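Local coordinates for protein probable porin (Pseudomonas aeruginosa, PDB 4FT6) that probably acts as an outer-membrane porin of the OprD family, letting small solutes pass through a beta-barrel channel, at residues A[65-70]-A[96-101]; A[116-121]-A[133-138]; A[121-126]-A[200-205]. All coordinates share one frame; numbering follows the deposited sequence.

The three contacts run in steps from the barrel wall into the channel and across to another part of the wall. Contact 1 pairs two barrel strands, with the detergents DMU and C8E lying against it; contact 2, its centre about 13 Å from that of contact 1, lies where the chain turns inward, and C8E touches it too. The salt bridge from R98 NE to E116 OE2 (2.8 Å) joins them. Contact 3 shares L121 with contact 2, their centres also about 13 Å apart, and a probable hydrogen bond from R126 N to P119 O (2.9 Å) ties the inward hairpin together. Contacts 1 and 3 do not touch, with nearest atoms about 8 Å apart.

Contact 1. Residues A[65-70]-A[96-101]; sequences IGQLGL and YARLGV. With DMU (decyl-beta-D-maltopyranoside), chain F; C8E ((hydroxyethyloxy)tri(ethyloxy)octane), chain D.
Q67 and R98 face each other as a hydrogen-bonded pair: Q67 N gives its hydrogen to R98 O at 2.7 Å, and R98 N returns one to Q67 O at 3.0 Å. Equivalent pairs lie to each side. I65 N donates to G100 O and G100 N to I65 O, while G69 N donates to Y96 O and Y96 N to G69 O at 3.2 Å. Six inter-strand hydrogen bonds thus satisfy the N-H and C=O groups that the two backbones turn to each other. These are adjacent antiparallel strands of the OprD-type beta-barrel. On the other edge of 65-70, the backbones of G66, L68 and L70 hydrogen-bond to L47, F45 and Q43 of strand 37-50. The far edge of 96-101 is served differently: V101 pairs with E116, A97 O is hydrogen-bonded to S165 OG, and L99 N donates to O49 of the DMU detergent at 2.8 Å. The decyl tail of DMU runs over the face carrying L68, A97 and L99, as expected for a membrane-facing surface. On the opposite face Q67 and R98 lie side by side, with Q67 NE2 3.9 Å from R98 CD. R98 leaves its backbone with CG anti to N (chi1 -164°) and extends as far as NE, which reaches the carboxylate of E116; NH1 donates to S165 O. Y96 has CG between its backbone N and carbonyl carbon, bringing CE1 to 3.7 Å from G69 CA, and its hydroxyl hydrogen-bonds to L83 O.

Contact 2. Residues A[116-121]-A[133-138]; sequences ELLPEL and PQTFQG. With C8E ((hydroxyethyloxy)tri(ethyloxy)octane), chain D.
E116, L117 and L118 run beside T135, F136 and Q137 where the chain folds from the barrel wall into the channel, an excursion consistent with the pore-constricting third loop of OprD-family porins. The backbone part is short. L117 and F136 form one antiparallel hydrogen-bonded pair, L117 N to F136 O and F136 N to L117 O, both at 2.8 Å, and E116 faces Q137 as the neighbouring non-hydrogen-bonded pair.

The polar part gathers on the E116 carboxylate. Its CG is anti to the backbone N (chi1 -173°), but the chain bends at chi2 (79°), which brings the acid up against T135 and Q137. Q137 lies alongside and points the same way; its NE2 donates to E116 OE1 at 2.7 Å, arriving from above the carboxylate plane. T135 crosses the acid at about a right angle, and its OG1 donates to OE2 at 2.9 Å from still farther out, 62° from that plane. With R98 also on OE2, this buried acid is probably a carboxylate. The amide oxygen of Q137, OE1, is hydrogen-bonded to S158 OG, which helps fix the amide's rotation. The end of the C8E octyl chain also comes close, its C1 3.5 Å from E116 OE1.

Apolar contacts flank the backbone pair. P119 crosses F136 at about a right angle, its CG 3.6 Å from F136 CD1, and the F136 side chain also touches M156 and L159 of strand 149-160. L117 CD1 rests against the G138 backbone. L118 sends one branch over the start of the other segment: CD2 sits 3.6 Å from T135 CG2 and 3.6 Å from P133 CB.

Contact 3. Residues A[121-126]-A[200-205]; sequences LPILLR and GLWQAR
A type I beta turn from L121 to L124 presents P122 and I123 to the inner side of strand 200-205, with L121 N hydrogen-bonded to L124 O (2.9 Å) across the base of the turn. The turn is the tip of a small hairpin, strands 117-121 and 124-125, that folds into the channel of the OprD-type barrel; the strand it meets, 197-206, belongs to the barrel wall and lies more than 70 residues farther along the chain. No hydrogen bond links the two segments, and apolar side chains make the whole contact.

W202 does most of the work. With CG anti to its carbonyl carbon (chi1 -65°), the indole lies against the turn, and P122 sits over one face in a CH-pi contact: CD is 3.5 Å from the centroid of the six-membered ring and 15° off its normal. Farther along the pyrrolidine ring, CG sits above W202 CE2, 3.5 Å away. L121 comes in nearly at a right angle to the indole, with CG 3.7 Å from W202 CZ3. Beyond these segments, W202 stacks with the ring of H152, while Y214 packs on P122 and Y185 on L121, which embeds the hairpin tip among aromatic side chains of the wall. I123 bridges to the next inward-facing residue: its CG2 reaches W202 CE3 at 4.2 Å, and its CG1 rests 3.5 Å from A204 CB.

Contact 1. Residues A[65-70]-A[96-101]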
loop_
_atom_site.group_PDB
_atom_site.type_symbol
_atom_site.label_atom_id
_atom_site.label_comp_id
_atom_site.label_asym_id
_atom_site.label_seq_id
_atom_site.Cartn_x
_atom_site.Cartn_y
_atom_site.Cartn_z
ATOM N N ILE A 65 -17.264 -4.827 -5.619
ATOM C CA ILE A 65 -15.908 -5.346 -5.728
ATOM C C ILE A 65 -15.922 -6.865 -5.565
ATOM O O ILE A 65 -16.392 -7.392 -4.550
ATOM C CB ILE A 65 -14.959 -4.697 -4.704
ATOM C CG1 ILE A 65 -15.003 -3.174 -4.856
ATOM C CG2 ILE A 65 -13.540 -5.228 -4.890
ATOM C CD1 ILE A 65 -14.107 -2.415 -3.899
ATOM N N GLY A 66 -15.440 -7.569 -6.582
ATOM C CA GLY A 66 -15.440 -9.019 -6.561
ATOM C C GLY A 66 -14.011 -9.526 -6.647
ATOM O O GLY A 66 -13.198 -9.022 -7.450
ATOM N N GLN A 67 -13.698 -10.526 -5.826
ATOM C CA GLN A 67 -12.356 -11.100 -5.812
ATOM C C GLN A 67 -12.395 -12.620 -5.991
ATOM O O GLN A 67 -13.300 -13.292 -5.494
ATOM C CB GLN A 67 -11.653 -10.742 -4.500
ATOM C CG GLN A 67 -11.598 -9.260 -4.190
ATOM C CD GLN A 67 -10.806 -8.967 -2.927
ATOM O OE1 GLN A 67 -9.700 -9.472 -2.743
ATOM N NE2 GLN A 67 -11.372 -8.157 -2.045
ATOM N N LEU A 68 -11.403 -13.153 -6.693
ATOM C CA LEU A 68 -11.222 -14.597 -6.842
ATOM C C LEU A 68 -9.734 -14.880 -7.010
ATOM O O LEU A 68 -9.102 -14.384 -7.959
ATOM C CB LEU A 68 -11.982 -15.113 -8.066
ATOM C CG LEU A 68 -11.868 -16.600 -8.432
ATOM C CD1 LEU A 68 -12.250 -17.501 -7.265
ATOM C CD2 LEU A 68 -12.748 -16.921 -9.635
ATOM N N GLY A 69 -9.166 -15.638 -6.075
ATOM C CA GLY A 69 -7.787 -16.080 -6.192
ATOM C C GLY A 69 -7.779 -17.585 -6.415
ATOM O O GLY A 69 -8.554 -18.306 -5.787
ATOM N N LEU A 70 -6.919 -18.065 -7.308
ATOM C CA LEU A 70 -6.837 -19.491 -7.595
ATOM C C LEU A 70 -5.412 -19.986 -7.389
ATOM O O LEU A 70 -4.452 -19.366 -7.883
ATOM C CB LEU A 70 -7.270 -19.783 -9.036
ATOM C CG LEU A 70 -8.714 -19.473 -9.453
ATOM C CD1 LEU A 70 -8.995 -20.005 -10.863
ATOM C CD2 LEU A 70 -9.715 -20.039 -8.455
ATOM N N TYR A 96 -10.039 -18.855 -3.057
ATOM C CA TYR A 96 -10.800 -18.008 -2.149
ATOM C C TYR A 96 -11.451 -16.879 -2.937
ATOM O O TYR A 96 -10.930 -16.430 -3.966
ATOM C CB TYR A 96 -9.923 -17.470 -1.021
ATOM C CG TYR A 96 -8.760 -16.581 -1.454
ATOM C CD1 TYR A 96 -7.745 -17.061 -2.279
ATOM C CD2 TYR A 96 -8.659 -15.271 -0.997
ATOM C CE1 TYR A 96 -6.679 -16.252 -2.647
ATOM C CE2 TYR A 96 -7.596 -14.457 -1.365
ATOM C CZ TYR A 96 -6.610 -14.952 -2.185
ATOM O OH TYR A 96 -5.553 -14.151 -2.546
ATOM N N ALA A 97 -12.604 -16.432 -2.469
ATOM C CA ALA A 97 -13.340 -15.418 -3.195
ATOM C C ALA A 97 -13.953 -14.451 -2.213
ATOM O O ALA A 97 -14.034 -14.721 -1.005
ATOM C CB ALA A 97 -14.404 -16.036 -4.079
ATOM N N ARG A 98 -14.359 -13.301 -2.728
ATOM C CA ARG A 98 -14.993 -12.310 -1.885
ATOM C C ARG A 98 -15.825 -11.375 -2.750
ATOM O O ARG A 98 -15.468 -11.073 -3.896
ATOM C CB ARG A 98 -13.940 -11.534 -1.110
ATOM C CG ARG A 98 -14.501 -10.769 0.058
ATOM C CD ARG A 98 -13.444 -9.943 0.779
ATOM N NE ARG A 98 -14.122 -8.926 1.579
ATOM C CZ ARG A 98 -14.733 -9.177 2.726
ATOM N NH1 ARG A 98 -14.723 -10.408 3.224
ATOM N NH2 ARG A 98 -15.344 -8.195 3.378
ATOM N N LEU A 99 -16.947 -10.926 -2.213
ATOM C CA LEU A 99 -17.821 -10.045 -2.951
ATOM C C LEU A 99 -18.392 -9.022 -1.985
ATOM O O LEU A 99 -19.045 -9.380 -1.004
ATOM C CB LEU A 99 -18.941 -10.851 -3.593
ATOM C CG LEU A 99 -19.902 -10.138 -4.547
ATOM C CD1 LEU A 99 -19.117 -9.368 -5.600
ATOM C CD2 LEU A 99 -20.863 -11.156 -5.203
ATOM N N GLY A 100 -18.118 -7.752 -2.240
ATOM C CA GLY A 100 -18.687 -6.702 -1.422
ATOM C C GLY A 100 -19.372 -5.636 -2.256
ATOM O O GLY A 100 -18.869 -5.227 -3.315
ATOM N N VAL A 101 -20.524 -5.179 -1.780
ATOM C CA VAL A 101 -21.235 -4.104 -2.455
ATOM C C VAL A 101 -20.856 -2.778 -1.786
ATOM O O VAL A 101 -20.397 -2.769 -0.645
ATOM C CB VAL A 101 -22.762 -4.325 -2.385
ATOM C CG1 VAL A 101 -23.294 -3.941 -1.005
ATOM C CG2 VAL A 101 -23.464 -3.519 -3.448
HETATM C C1 DMU F . -17.920 -13.347 0.828
HETATM C C2 DMU F . -17.404 -13.262 2.316
HETATM C C3 DMU F . -17.631 -14.693 3.139
HETATM C C4 DMU F . -17.442 -15.920 2.173
HETATM O O5 DMU F . -18.173 -15.718 1.002
HETATM C C6 DMU F . -17.610 -14.690 0.229
HETATM O O7 DMU F . -16.927 -14.830 4.439
HETATM O O16 DMU F . -18.011 -14.806 -1.133
HETATM C C18 DMU F . -18.001 -16.087 -1.719
HETATM C C19 DMU F . -18.595 -16.076 -3.126
HETATM C C22 DMU F . -18.051 -14.893 -3.914
HETATM C C25 DMU F . -18.903 -14.698 -5.165
HETATM C C28 DMU F . -18.006 -14.824 -6.394
HETATM C C31 DMU F . -17.702 -13.427 -6.929
HETATM C C34 DMU F . -16.288 -13.444 -7.471
HETATM C C37 DMU F . -16.199 -12.600 -8.720
HETATM C C40 DMU F . -14.750 -12.379 -9.072
HETATM C C43 DMU F . -14.657 -12.142 -10.550
HETATM O O49 DMU F . -17.297 -12.329 0.159
HETATM O O55 DMU F . -17.705 -11.984 2.996
HETATM C C57 DMU F . -17.943 -17.116 2.890
HETATM O O61 DMU F . -19.275 -16.873 3.194
HETATM C C5 DMU F . -16.320 -13.373 6.256
HETATM C C7 DMU F . -16.467 -14.226 7.456
HETATM C C8 DMU F . -18.014 -14.493 7.724
HETATM C C9 DMU F . -18.903 -13.551 6.788
HETATM O O1 DMU F . -18.633 -13.920 5.495
HETATM C C10 DMU F . -17.311 -13.704 5.160
HETATM O O2 DMU F . -18.345 -15.941 7.615
HETATM O O3 DMU F . -16.458 -12.045 6.597
HETATM O O4 DMU F . -15.749 -13.693 8.519
HETATM C C11 DMU F . -20.398 -13.586 6.988
HETATM O O6 DMU F . -20.996 -12.788 6.016
HETATM C C1 C8E D . -19.012 -5.488 2.080
HETATM C C2 C8E D . -20.397 -5.303 1.450
HETATM C C3 C8E D . -21.405 -6.342 1.951
HETATM C C4 C8E D . -21.669 -7.475 0.961
HETATM C C5 C8E D . -22.996 -7.274 0.235
HETATM C C6 C8E D . -23.425 -8.439 -0.650
HETATM C C7 C8E D . -23.320 -8.136 -2.144
HETATM C C8 C8E D . -24.315 -8.994 -2.925
HETATM O O9 C8E D . -24.550 -8.541 -4.245
HETATM C C10 C8E D . -23.709 -9.128 -5.218
HETATM C C11 C8E D . -24.520 -9.847 -6.297
HETATM O O12 C8E D . -25.512 -9.018 -6.869
HETATM C C13 C8E D . -25.848 -9.375 -8.196
HETATM C C14 C8E D . -26.489 -8.202 -8.933
HETATM O O15 C8E D . -25.577 -7.610 -9.836
#

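Contact 2. Residues A[116-121]-A[133-138]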
loop_
_atom_site.group_PDB
_atom_site.type_symbol
_atom_site.label_atom_id
_atom_site.label_comp_id
_atom_site.label_asym_id
_atom_site.label_seq_id
_atom_site.Cartn_x
_atom_site.Cartn_y
_atom_site.Cartn_z
ATOM N N GLU A 116 -17.948 -2.066 1.078
ATOM C CA GLU A 116 -16.622 -2.583 0.755
ATOM C C GLU A 116 -15.746 -1.460 0.155
ATOM O O GLU A 116 -16.066 -0.891 -0.892
ATOM C CB GLU A 116 -16.735 -3.783 -0.205
ATOM C CG GLU A 116 -15.424 -4.522 -0.478
ATOM C CD GLU A 116 -15.026 -5.487 0.642
ATOM O OE1 GLU A 116 -15.491 -5.307 1.791
ATOM O OE2 GLU A 116 -14.240 -6.438 0.382
ATOM N N LEU A 117 -14.647 -1.128 0.823
ATOM C CA LEU A 117 -13.838 0.014 0.404
ATOM C C LEU A 117 -12.382 -0.330 0.119
ATOM O O LEU A 117 -11.826 -1.266 0.713
ATOM C CB LEU A 117 -13.897 1.114 1.461
ATOM C CG LEU A 117 -15.296 1.684 1.617
ATOM C CD1 LEU A 117 -15.394 2.615 2.825
ATOM C CD2 LEU A 117 -15.727 2.401 0.334
ATOM N N LEU A 118 -11.782 0.445 -0.788
ATOM C CA LEU A 118 -10.347 0.383 -1.094
ATOM C C LEU A 118 -9.666 1.716 -0.749
ATOM O O LEU A 118 -9.254 2.458 -1.651
ATOM C CB LEU A 118 -10.132 0.057 -2.577
ATOM C CG LEU A 118 -10.478 -1.371 -3.024
ATOM C CD1 LEU A 118 -10.662 -1.412 -4.544
ATOM C CD2 LEU A 118 -9.395 -2.385 -2.562
ATOM N N PRO A 119 -9.541 2.028 0.556
ATOM C CA PRO A 119 -8.986 3.347 0.925
ATOM C C PRO A 119 -7.507 3.491 0.606
ATOM O O PRO A 119 -6.714 2.588 0.907
ATOM C CB PRO A 119 -9.157 3.401 2.458
ATOM C CG PRO A 119 -9.189 1.951 2.894
ATOM C CD PRO A 119 -9.883 1.215 1.741
ATOM N N GLU A 120 -7.131 4.628 0.031
ATOM C CA GLU A 120 -5.715 4.934 -0.149
ATOM C C GLU A 120 -5.376 6.228 0.583
ATOM O O GLU A 120 -5.273 7.294 -0.013
ATOM C CB GLU A 120 -5.348 4.984 -1.638
ATOM C CG GLU A 120 -5.247 3.621 -2.292
ATOM C CD GLU A 120 -4.989 3.699 -3.787
ATOM O OE1 GLU A 120 -5.947 3.579 -4.577
ATOM O OE2 GLU A 120 -3.821 3.878 -4.179
ATOM N N LEU A 121 -5.213 6.113 1.893
ATOM C CA LEU A 121 -5.079 7.272 2.769
ATOM C C LEU A 121 -3.727 7.231 3.475
ATOM O O LEU A 121 -3.251 6.146 3.824
ATOM C CB LEU A 121 -6.209 7.248 3.810
ATOM C CG LEU A 121 -7.518 7.996 3.550
ATOM C CD1 LEU A 121 -7.830 8.120 2.071
ATOM C CD2 LEU A 121 -8.665 7.311 4.287
ATOM N N PRO A 133 -6.330 -7.278 -3.477
ATOM C CA PRO A 133 -6.232 -6.120 -2.571
ATOM C C PRO A 133 -6.833 -6.367 -1.192
ATOM O O PRO A 133 -7.880 -7.021 -1.060
ATOM C CB PRO A 133 -7.092 -5.058 -3.268
ATOM C CG PRO A 133 -8.113 -5.872 -4.047
ATOM C CD PRO A 133 -7.309 -7.050 -4.556
ATOM N N GLN A 134 -6.176 -5.819 -0.175
ATOM C CA GLN A 134 -6.781 -5.622 1.140
ATOM C C GLN A 134 -8.011 -4.716 0.963
ATOM O O GLN A 134 -8.011 -3.807 0.129
ATOM C CB GLN A 134 -5.762 -4.911 2.040
ATOM C CG GLN A 134 -6.096 -4.860 3.532
ATOM C CD GLN A 134 -5.062 -4.054 4.334
ATOM O OE1 GLN A 134 -4.688 -2.930 3.948
ATOM N NE2 GLN A 134 -4.589 -4.629 5.446
ATOM N N THR A 135 -9.069 -4.953 1.727
ATOM C CA THR A 135 -10.218 -4.052 1.672
ATOM C C THR A 135 -10.651 -3.676 3.067
ATOM O O THR A 135 -10.340 -4.383 4.030
ATOM C CB THR A 135 -11.420 -4.674 0.950
ATOM O OG1 THR A 135 -11.603 -6.011 1.422
ATOM C CG2 THR A 135 -11.220 -4.681 -0.558
ATOM N N PHE A 136 -11.383 -2.573 3.182
ATOM C CA PHE A 136 -11.922 -2.221 4.479
ATOM C C PHE A 136 -13.450 -2.143 4.469
ATOM O O PHE A 136 -14.076 -2.012 3.414
ATOM C CB PHE A 136 -11.303 -0.920 4.939
ATOM C CG PHE A 136 -9.910 -1.074 5.434
ATOM C CD1 PHE A 136 -8.845 -1.230 4.548
ATOM C CD2 PHE A 136 -9.659 -1.105 6.804
ATOM C CE1 PHE A 136 -7.543 -1.397 5.037
ATOM C CE2 PHE A 136 -8.364 -1.268 7.296
ATOM C CZ PHE A 136 -7.309 -1.409 6.417
ATOM N N GLN A 137 -14.055 -2.228 5.646
ATOM C CA GLN A 137 -15.491 -2.123 5.720
ATOM C C GLN A 137 -15.857 -0.966 6.602
ATOM O O GLN A 137 -15.526 -0.951 7.801
ATOM C CB GLN A 137 -16.123 -3.400 6.277
ATOM C CG GLN A 137 -16.037 -4.568 5.328
ATOM C CD GLN A 137 -14.637 -5.120 5.252
ATOM O OE1 GLN A 137 -14.044 -5.442 6.285
ATOM N NE2 GLN A 137 -14.077 -5.201 4.038
ATOM N N GLY A 138 -16.573 -0.013 6.011
ATOM C CA GLY A 138 -17.073 1.130 6.748
ATOM C C GLY A 138 -17.610 2.161 5.778
ATOM O O GLY A 138 -18.354 1.812 4.848
HETATM C C1 C8E D . -19.012 -5.488 2.080
HETATM C C2 C8E D . -20.397 -5.303 1.450
HETATM C C3 C8E D . -21.405 -6.342 1.951
HETATM C C4 C8E D . -21.669 -7.475 0.961
HETATM C C5 C8E D . -22.996 -7.274 0.235
HETATM C C6 C8E D . -23.425 -8.439 -0.650
HETATM C C7 C8E D . -23.320 -8.136 -2.144
HETATM C C8 C8E D . -24.315 -8.994 -2.925
HETATM O O9 C8E D . -24.550 -8.541 -4.245
HETATM C C10 C8E D . -23.709 -9.128 -5.218
HETATM C C11 C8E D . -24.520 -9.847 -6.297
HETATM O O12 C8E D . -25.512 -9.018 -6.869
HETATM C C13 C8E D . -25.848 -9.375 -8.196
HETATM C C14 C8E D . -26.489 -8.202 -8.933
HETATM O O15 C8E D . -25.577 -7.610 -9.836
#

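Contact 3. Residues A[121-126]-A[200-205]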
loop_
_atom_site.group_PDB
_atom_site.type_symbol
_atom_site.label_atom_id
_atom_site.label_comp_id
_atom_site.label_asym_id
_atom_site.label_seq_id
_atom_site.Cartn_x
_atom_site.Cartn_y
_atom_site.Cartn_z
ATOM N N LEU A 121 -5.213 6.113 1.893
ATOM C CA LEU A 121 -5.079 7.272 2.769
ATOM C C LEU A 121 -3.727 7.231 3.475
ATOM O O LEU A 121 -3.251 6.146 3.824
ATOM C CB LEU A 121 -6.209 7.248 3.810
ATOM C CG LEU A 121 -7.518 7.996 3.550
ATOM C CD1 LEU A 121 -7.830 8.120 2.071
ATOM C CD2 LEU A 121 -8.665 7.311 4.287
ATOM N N PRO A 122 -3.116 8.410 3.718
ATOM C CA PRO A 122 -1.767 8.474 4.302
ATOM C C PRO A 122 -1.774 7.821 5.672
ATOM O O PRO A 122 -0.760 7.325 6.171
ATOM C CB PRO A 122 -1.514 9.995 4.446
ATOM C CG PRO A 122 -2.568 10.675 3.585
ATOM C CD PRO A 122 -3.745 9.746 3.660
ATOM N N ILE A 123 -2.960 7.831 6.263
ATOM C CA ILE A 123 -3.205 7.329 7.596
ATOM C C ILE A 123 -3.765 5.892 7.532
ATOM O O ILE A 123 -3.898 5.197 8.546
ATOM C CB ILE A 123 -4.169 8.312 8.327
ATOM C CG1 ILE A 123 -3.708 8.507 9.756
ATOM C CG2 ILE A 123 -5.680 7.933 8.183
ATOM C CD1 ILE A 123 -2.359 9.136 9.803
ATOM N N LEU A 124 -4.089 5.444 6.325
ATOM C CA LEU A 124 -4.707 4.131 6.145
ATOM C C LEU A 124 -4.603 3.774 4.673
ATOM O O LEU A 124 -5.503 4.086 3.877
ATOM C CB LEU A 124 -6.184 4.110 6.592
ATOM C CG LEU A 124 -6.864 2.733 6.489
ATOM C CD1 LEU A 124 -6.389 1.812 7.598
ATOM C CD2 LEU A 124 -8.376 2.829 6.513
ATOM N N LEU A 125 -3.491 3.141 4.321
ATOM C CA LEU A 125 -3.162 2.842 2.935
ATOM C C LEU A 125 -3.431 1.363 2.676
ATOM O O LEU A 125 -2.691 0.512 3.207
ATOM C CB LEU A 125 -1.676 3.118 2.710
ATOM C CG LEU A 125 -1.262 3.886 1.458
ATOM C CD1 LEU A 125 0.210 3.614 1.098
ATOM C CD2 LEU A 125 -2.191 3.528 0.323
ATOM N N ARG A 126 -4.449 1.035 1.870
ATOM C CA ARG A 126 -4.765 -0.387 1.641
ATOM C C ARG A 126 -3.615 -1.132 0.942
ATOM O O ARG A 126 -3.040 -0.636 -0.025
ATOM C CB ARG A 126 -6.122 -0.586 0.921
ATOM C CG ARG A 126 -6.211 -0.177 -0.557
ATOM C CD ARG A 126 -5.785 -1.293 -1.498
ATOM N NE ARG A 126 -4.817 -0.754 -2.450
ATOM C CZ ARG A 126 -5.092 -0.508 -3.721
ATOM N NH1 ARG A 126 -6.293 -0.790 -4.206
ATOM N NH2 ARG A 126 -4.164 0.003 -4.506
ATOM N N GLY A 200 -0.789 18.775 4.025
ATOM C CA GLY A 200 -1.801 17.844 4.478
ATOM C C GLY A 200 -1.873 17.732 5.987
ATOM O O GLY A 200 -0.870 17.910 6.679
ATOM N N LEU A 201 -3.062 17.420 6.496
ATOM C CA LEU A 201 -3.270 17.286 7.927
ATOM C C LEU A 201 -4.241 16.167 8.197
ATOM O O LEU A 201 -5.347 16.129 7.647
ATOM C CB LEU A 201 -3.807 18.581 8.504
ATOM C CG LEU A 201 -2.767 19.264 9.368
ATOM C CD1 LEU A 201 -2.796 20.750 9.102
ATOM C CD2 LEU A 201 -3.081 18.937 10.823
ATOM N N TRP A 202 -3.823 15.239 9.042
ATOM C CA TRP A 202 -4.616 14.057 9.282
ATOM C C TRP A 202 -4.581 13.666 10.738
ATOM O O TRP A 202 -3.573 13.868 11.434
ATOM C CB TRP A 202 -4.063 12.910 8.465
ATOM C CG TRP A 202 -4.183 13.119 6.993
ATOM C CD1 TRP A 202 -3.371 13.885 6.204
ATOM C CD2 TRP A 202 -5.169 12.539 6.121
ATOM N NE1 TRP A 202 -3.796 13.822 4.894
ATOM C CE2 TRP A 202 -4.893 13.002 4.814
ATOM C CE3 TRP A 202 -6.257 11.680 6.319
ATOM C CZ2 TRP A 202 -5.667 12.627 3.704
ATOM C CZ3 TRP A 202 -7.025 11.313 5.226
ATOM C CH2 TRP A 202 -6.721 11.781 3.931
ATOM N N GLN A 203 -5.689 13.088 11.186
ATOM C CA GLN A 203 -5.804 12.608 12.548
ATOM C C GLN A 203 -6.638 11.342 12.505
ATOM O O GLN A 203 -7.737 11.330 11.933
ATOM C CB GLN A 203 -6.489 13.643 13.425
ATOM C CG GLN A 203 -6.835 13.118 14.806
ATOM C CD GLN A 203 -5.996 13.748 15.891
ATOM O OE1 GLN A 203 -6.108 13.400 17.066
ATOM N NE2 GLN A 203 -5.142 14.683 15.502
ATOM N N ALA A 204 -6.111 10.271 13.086
ATOM C CA ALA A 204 -6.846 9.024 13.114
ATOM C C ALA A 204 -6.864 8.489 14.525
ATOM O O ALA A 204 -5.945 8.741 15.318
ATOM C CB ALA A 204 -6.244 8.012 12.163
ATOM N N ARG A 205 -7.914 7.737 14.823
ATOM C CA ARG A 205 -8.167 7.255 16.163
ATOM C C ARG A 205 -8.583 5.795 16.111
ATOM O O ARG A 205 -9.743 5.486 15.792
ATOM C CB ARG A 205 -9.309 8.068 16.763
ATOM C CG ARG A 205 -9.603 7.783 18.220
ATOM C CD ARG A 205 -8.958 8.848 19.083
ATOM N NE ARG A 205 -9.373 10.197 18.700
ATOM C CZ ARG A 205 -9.044 11.298 19.367
ATOM N NH1 ARG A 205 -8.296 11.217 20.460
ATOM N NH2 ARG A 205 -9.467 12.481 18.941
#